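Local coordinates for protein aldehyde dehydrogenase (PDB 5KF0) that binds NADPH and probably oxidises aldehydes to carboxylic acids with a nicotinamide cofactor, at residues D267-E272 and V419-L424; Y276-L281 and D311-K316. All coordinates share one frame; numbering follows the deposited sequence.

Contact 1: residues D267-E272 and V419-L424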
# COMPACT_ATOMS: atom_id res chain seq x y z
N ASP A 267 -20.91 27.42 -7.66
CA ASP A 267 -22.08 27.08 -6.86
C ASP A 267 -22.69 28.33 -6.22
O ASP A 267 -22.10 29.42 -6.20
CB ASP A 267 -21.69 26.06 -5.78
CG ASP A 267 -22.85 25.19 -5.32
OD1 ASP A 267 -22.58 24.27 -4.51
OD2 ASP A 267 -24.01 25.40 -5.74
N ALA A 268 -23.88 28.14 -5.65
CA ALA A 268 -24.67 29.23 -5.09
C ALA A 268 -24.05 29.86 -3.85
O ALA A 268 -24.46 30.96 -3.47
CB ALA A 268 -26.07 28.71 -4.77
N ASP A 269 -23.07 29.20 -3.22
CA ASP A 269 -22.50 29.64 -1.95
C ASP A 269 -21.22 30.47 -2.12
O ASP A 269 -20.51 30.71 -1.13
CB ASP A 269 -22.23 28.44 -1.04
CG ASP A 269 -21.26 27.42 -1.65
OD1 ASP A 269 -20.75 27.64 -2.77
OD2 ASP A 269 -21.00 26.38 -1.00
N GLN A 270 -20.94 30.95 -3.32
CA GLN A 270 -19.65 31.55 -3.64
C GLN A 270 -19.64 33.08 -3.61
O GLN A 270 -18.63 33.67 -4.00
CB GLN A 270 -19.17 31.05 -5.01
CG GLN A 270 -18.86 29.56 -5.01
CD GLN A 270 -17.69 29.24 -4.11
OE1 GLN A 270 -16.57 29.68 -4.37
NE2 GLN A 270 -17.95 28.51 -3.02
N PHE A 271 -20.71 33.73 -3.17
CA PHE A 271 -20.76 35.20 -3.30
C PHE A 271 -19.57 35.88 -2.62
O PHE A 271 -18.97 36.80 -3.19
CB PHE A 271 -22.06 35.76 -2.74
CG PHE A 271 -22.17 37.26 -2.89
CD1 PHE A 271 -22.59 37.82 -4.08
CD2 PHE A 271 -21.81 38.10 -1.85
CE1 PHE A 271 -22.67 39.19 -4.24
CE2 PHE A 271 -21.88 39.48 -2.00
CZ PHE A 271 -22.31 40.02 -3.19
N GLU A 272 -19.21 35.43 -1.42
CA GLU A 272 -18.16 36.11 -0.67
C GLU A 272 -16.77 35.92 -1.26
O GLU A 272 -15.85 36.64 -0.86
CB GLU A 272 -18.17 35.63 0.79
CG GLU A 272 -19.43 36.03 1.54
CD GLU A 272 -19.58 37.53 1.67
OE1 GLU A 272 -18.57 38.20 1.98
OE2 GLU A 272 -20.70 38.04 1.46
N VAL A 419 -15.21 22.60 -9.53
CA VAL A 419 -16.43 23.01 -8.82
C VAL A 419 -16.03 23.94 -7.68
O VAL A 419 -15.39 23.50 -6.72
CB VAL A 419 -17.24 21.83 -8.26
CG1 VAL A 419 -18.56 22.35 -7.69
CG2 VAL A 419 -17.49 20.76 -9.33
N PHE A 420 -16.44 25.20 -7.77
CA PHE A 420 -16.29 26.14 -6.67
C PHE A 420 -17.51 25.98 -5.77
O PHE A 420 -18.60 26.45 -6.10
CB PHE A 420 -16.15 27.57 -7.18
CG PHE A 420 -14.88 27.82 -7.96
CD1 PHE A 420 -13.71 28.22 -7.31
CD2 PHE A 420 -14.87 27.68 -9.34
CE1 PHE A 420 -12.54 28.46 -8.03
CE2 PHE A 420 -13.70 27.93 -10.07
CZ PHE A 420 -12.54 28.31 -9.41
N THR A 421 -17.32 25.31 -4.63
CA THR A 421 -18.39 25.06 -3.67
C THR A 421 -17.75 24.88 -2.30
O THR A 421 -16.60 24.45 -2.19
CB THR A 421 -19.23 23.81 -4.02
OG1 THR A 421 -20.34 23.71 -3.12
CG2 THR A 421 -18.38 22.52 -3.91
N ASP A 422 -18.50 25.23 -1.25
CA ASP A 422 -18.14 24.85 0.11
C ASP A 422 -19.03 23.75 0.64
O ASP A 422 -18.90 23.37 1.81
CB ASP A 422 -18.18 26.07 1.05
CG ASP A 422 -17.50 25.79 2.41
OD1 ASP A 422 -16.36 25.32 2.40
OD2 ASP A 422 -18.12 26.05 3.45
N SER A 423 -19.93 23.20 -0.18
CA SER A 423 -20.88 22.19 0.27
C SER A 423 -20.27 20.80 0.16
O SER A 423 -19.94 20.35 -0.94
CB SER A 423 -22.18 22.27 -0.54
OG SER A 423 -23.01 21.16 -0.28
N LEU A 424 -20.14 20.12 1.30
CA LEU A 424 -19.71 18.73 1.28
C LEU A 424 -20.63 17.90 0.40
O LEU A 424 -20.16 17.10 -0.41
CB LEU A 424 -19.73 18.17 2.70
CG LEU A 424 -18.54 18.35 3.62
CD1 LEU A 424 -19.02 18.13 5.05
CD2 LEU A 424 -17.47 17.34 3.25

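Contact 2: residues Y276-L281 and D311-K316. With MPD ((4S)-2-methyl-2,4-pentanediol), chain I.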
# COMPACT_ATOMS: atom_id res chain seq x y z
N TYR A 276 -11.99 35.92 -6.03
CA TYR A 276 -11.09 34.78 -6.16
C TYR A 276 -11.54 33.88 -7.30
O TYR A 276 -10.73 33.46 -8.14
CB TYR A 276 -11.05 33.98 -4.85
CG TYR A 276 -10.51 32.57 -5.04
CD1 TYR A 276 -11.35 31.46 -5.03
CD2 TYR A 276 -9.15 32.35 -5.26
CE1 TYR A 276 -10.85 30.17 -5.23
CE2 TYR A 276 -8.64 31.08 -5.44
CZ TYR A 276 -9.50 29.99 -5.43
OH TYR A 276 -8.99 28.73 -5.64
N VAL A 277 -12.84 33.57 -7.35
CA VAL A 277 -13.38 32.69 -8.39
C VAL A 277 -13.10 33.28 -9.77
O VAL A 277 -12.59 32.60 -10.67
CB VAL A 277 -14.88 32.47 -8.16
CG1 VAL A 277 -15.51 31.71 -9.34
CG2 VAL A 277 -15.10 31.71 -6.82
N VAL A 278 -13.43 34.56 -9.94
CA VAL A 278 -13.23 35.23 -11.22
C VAL A 278 -11.76 35.22 -11.62
O VAL A 278 -11.42 34.99 -12.79
CB VAL A 278 -13.80 36.66 -11.15
CG1 VAL A 278 -13.25 37.53 -12.29
CG2 VAL A 278 -15.32 36.60 -11.19
N ASP A 279 -10.85 35.43 -10.66
CA ASP A 279 -9.43 35.40 -10.98
C ASP A 279 -9.01 34.02 -11.48
O ASP A 279 -8.26 33.91 -12.46
CB ASP A 279 -8.60 35.81 -9.76
CG ASP A 279 -7.12 35.91 -10.07
OD1 ASP A 279 -6.73 36.81 -10.84
OD2 ASP A 279 -6.35 35.08 -9.55
N ARG A 280 -9.51 32.95 -10.85
CA ARG A 280 -9.13 31.61 -11.27
C ARG A 280 -9.80 31.22 -12.59
O ARG A 280 -9.20 30.51 -13.40
CB ARG A 280 -9.46 30.60 -10.17
CG ARG A 280 -8.68 30.85 -8.86
CD ARG A 280 -7.19 30.88 -9.16
NE ARG A 280 -6.69 29.53 -9.44
CZ ARG A 280 -5.51 29.27 -9.99
NH1 ARG A 280 -4.70 30.27 -10.35
NH2 ARG A 280 -5.14 28.01 -10.19
N LEU A 281 -11.04 31.67 -12.81
CA LEU A 281 -11.68 31.43 -14.10
C LEU A 281 -10.90 32.08 -15.24
O LEU A 281 -10.68 31.47 -16.29
CB LEU A 281 -13.12 31.94 -14.08
CG LEU A 281 -14.12 31.20 -13.18
CD1 LEU A 281 -15.42 32.00 -13.06
CD2 LEU A 281 -14.40 29.81 -13.76
N ASP A 311 -20.42 40.44 -14.59
CA ASP A 311 -19.82 41.77 -14.61
C ASP A 311 -18.35 41.72 -14.23
O ASP A 311 -17.50 42.35 -14.88
CB ASP A 311 -20.56 42.71 -13.65
CG ASP A 311 -21.95 43.05 -14.13
OD1 ASP A 311 -22.28 42.77 -15.30
OD2 ASP A 311 -22.72 43.62 -13.32
N LYS A 312 -18.03 40.99 -13.16
CA LYS A 312 -16.64 40.87 -12.72
C LYS A 312 -15.78 40.16 -13.75
O LYS A 312 -14.64 40.56 -14.00
CB LYS A 312 -16.58 40.15 -11.38
CG LYS A 312 -17.14 40.97 -10.21
CD LYS A 312 -17.18 40.14 -8.92
CE LYS A 312 -17.64 40.95 -7.72
NZ LYS A 312 -16.59 41.90 -7.26
N LEU A 313 -16.30 39.08 -14.34
CA LEU A 313 -15.50 38.32 -15.29
C LEU A 313 -15.30 39.09 -16.60
O LEU A 313 -14.23 39.00 -17.21
CB LEU A 313 -16.15 36.96 -15.55
CG LEU A 313 -15.38 36.03 -16.48
CD1 LEU A 313 -13.98 35.77 -15.93
CD2 LEU A 313 -16.13 34.72 -16.64
N VAL A 314 -16.31 39.85 -17.03
CA VAL A 314 -16.14 40.71 -18.20
C VAL A 314 -15.03 41.73 -17.94
O VAL A 314 -14.14 41.93 -18.77
CB VAL A 314 -17.47 41.39 -18.56
CG1 VAL A 314 -17.25 42.58 -19.50
CG2 VAL A 314 -18.42 40.37 -19.19
N ALA A 315 -15.05 42.35 -16.76
CA ALA A 315 -14.02 43.34 -16.44
C ALA A 315 -12.64 42.69 -16.36
O ALA A 315 -11.65 43.24 -16.87
CB ALA A 315 -14.35 44.04 -15.13
N LYS A 316 -12.55 41.52 -15.71
CA LYS A 316 -11.27 40.83 -15.60
C LYS A 316 -10.76 40.43 -16.98
O LYS A 316 -9.58 40.65 -17.29
CB LYS A 316 -11.42 39.62 -14.68
CG LYS A 316 -10.12 38.83 -14.47
CD LYS A 316 -9.16 39.61 -13.59
CE LYS A 316 -7.86 38.86 -13.39
NZ LYS A 316 -6.97 39.63 -12.47
C1 MPD I . -1.80 36.65 -13.70
C2 MPD I . -2.60 37.87 -14.13
O2 MPD I . -1.91 38.48 -15.25
CM MPD I . -2.66 38.90 -13.00
C3 MPD I . -3.99 37.47 -14.59
C4 MPD I . -4.67 36.50 -13.63
O4 MPD I . -5.17 37.20 -12.51
C5 MPD I . -5.82 35.79 -14.33

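Contact 1: residues D267-E272 and V419-L424
D267 and T421 meet where two neighbouring parallel strands, 263-266 and 416-420, run out of the sheet at their C-terminal ends. The backbone N of D267 donates to the backbone O of F420 at 3.0 Å, which carries the strand pairing one step past 263-266. Just beyond it the D267 carboxylate reaches across: CG stands anti to the backbone N (chi1 -154°), and OD1 accepts a hydrogen bond from T421 OG1 at 2.7 Å on its anti lone pair. H426 ND1 is a second hydrogen-bond partner of this OD1. OD2 turns back to A268 N, which meets it from above the carboxylate plane, at the start of a type I turn from D267 to Q270.

The buried, closely packed part lies around F420 O and the Q270 chain. With CG anti to its own carbonyl carbon (chi1 -67°), Q270 sets CG 3.3 Å from F420 O, and the bend at chi2 turns CD over the same carbonyl, while OE1 comes to 3.5 Å from F420 CB, the two side chains crossing at about a right angle. Its OE1 is hydrogen-bonded to Q273, and its NE2 donates, in the amide plane, to D269 OD1.

The outer side is looser and polar. Exposed D269 sends OD2 to the backbone N of D422 at 2.8 Å, met on the syn side but 27° out of the carboxylate plane. D422 turns its own carboxylate away, to S423 and T425 of the second subunit, so the edge of the contact is also part of a subunit interface.

T421 OG1 also accepts from S423 N at 3.0 Å, an ST turn leading into helix 424-433, whose N-cap is S423. The threonine hydroxyl is thus both donor, to D267 OD1, and acceptor, from S423 N, linking the carboxylate to the turn before the helix.

Contact 2: residues Y276-L281 and D311-K316
V278 packs against K312, L313 and K316 where helices 274-286 and 306-319 lie side by side, joined through strand 298-302 in the alpha/beta domain of the aldehyde dehydrogenase fold. The axes of the two short segments approach to 9.5 Å and cross at -44°, and the backbones come closest at V278 and L313. The valine spreads its two methyls over one turn of the other helix. CG1, anti to the backbone N, sits 3.7 Å from K316 CB and equally near the carbonyl O of K312; CG2 lies against K312 CB. Deeper in, L313 CD1 approaches V278 CG1 at 4.1 Å and also reaches L281 CB, making the buried, apolar side of the interface. K312 points its CB at V278, but its ammonium leads away to a salt bridge with D275.

K316 can be followed outward from this core. Its CB touches V278 CG1, and CG lies 4.0 Å from the same methyl as the two side chains slide past each other in opposite directions. The bend at chi2 (72°) directs CD, and the extended remainder carries CE to 3.5 Å from D279 OD1. At the tip, NZ makes a salt bridge with D279 OD1, a weak hydrogen bond at 3.3 Å. The partly exposed side of the helix pair thus ends in opposite charges.

A (4S)-2-methyl-2,4-pentanediol molecule, probably from the crystallisation liquor, lies beside this pair: K316 NZ donates to its O4 at 3.0 Å.

How the contacts relate
From the N terminus, strand 263-266 leads into segment 267-272, the first half of contact 1, and then into helix 274-286, which bears segment 276-281. The chain next passes through strand 298-302 and enters helix 306-319, where segment 311-316 closes the shorter loop, contact 2. Only at 419-424, the end of strand 416-420 and the turn after it, is the long loop of contact 1 closed, so contact 2 lies within it and the two do not cross. Contact 1 ties strand ends to one another; contact 2 ties together two helices. Their centres are about 15 Å apart, and the F420 ring bridges them by packing on Y276, V277 and R280.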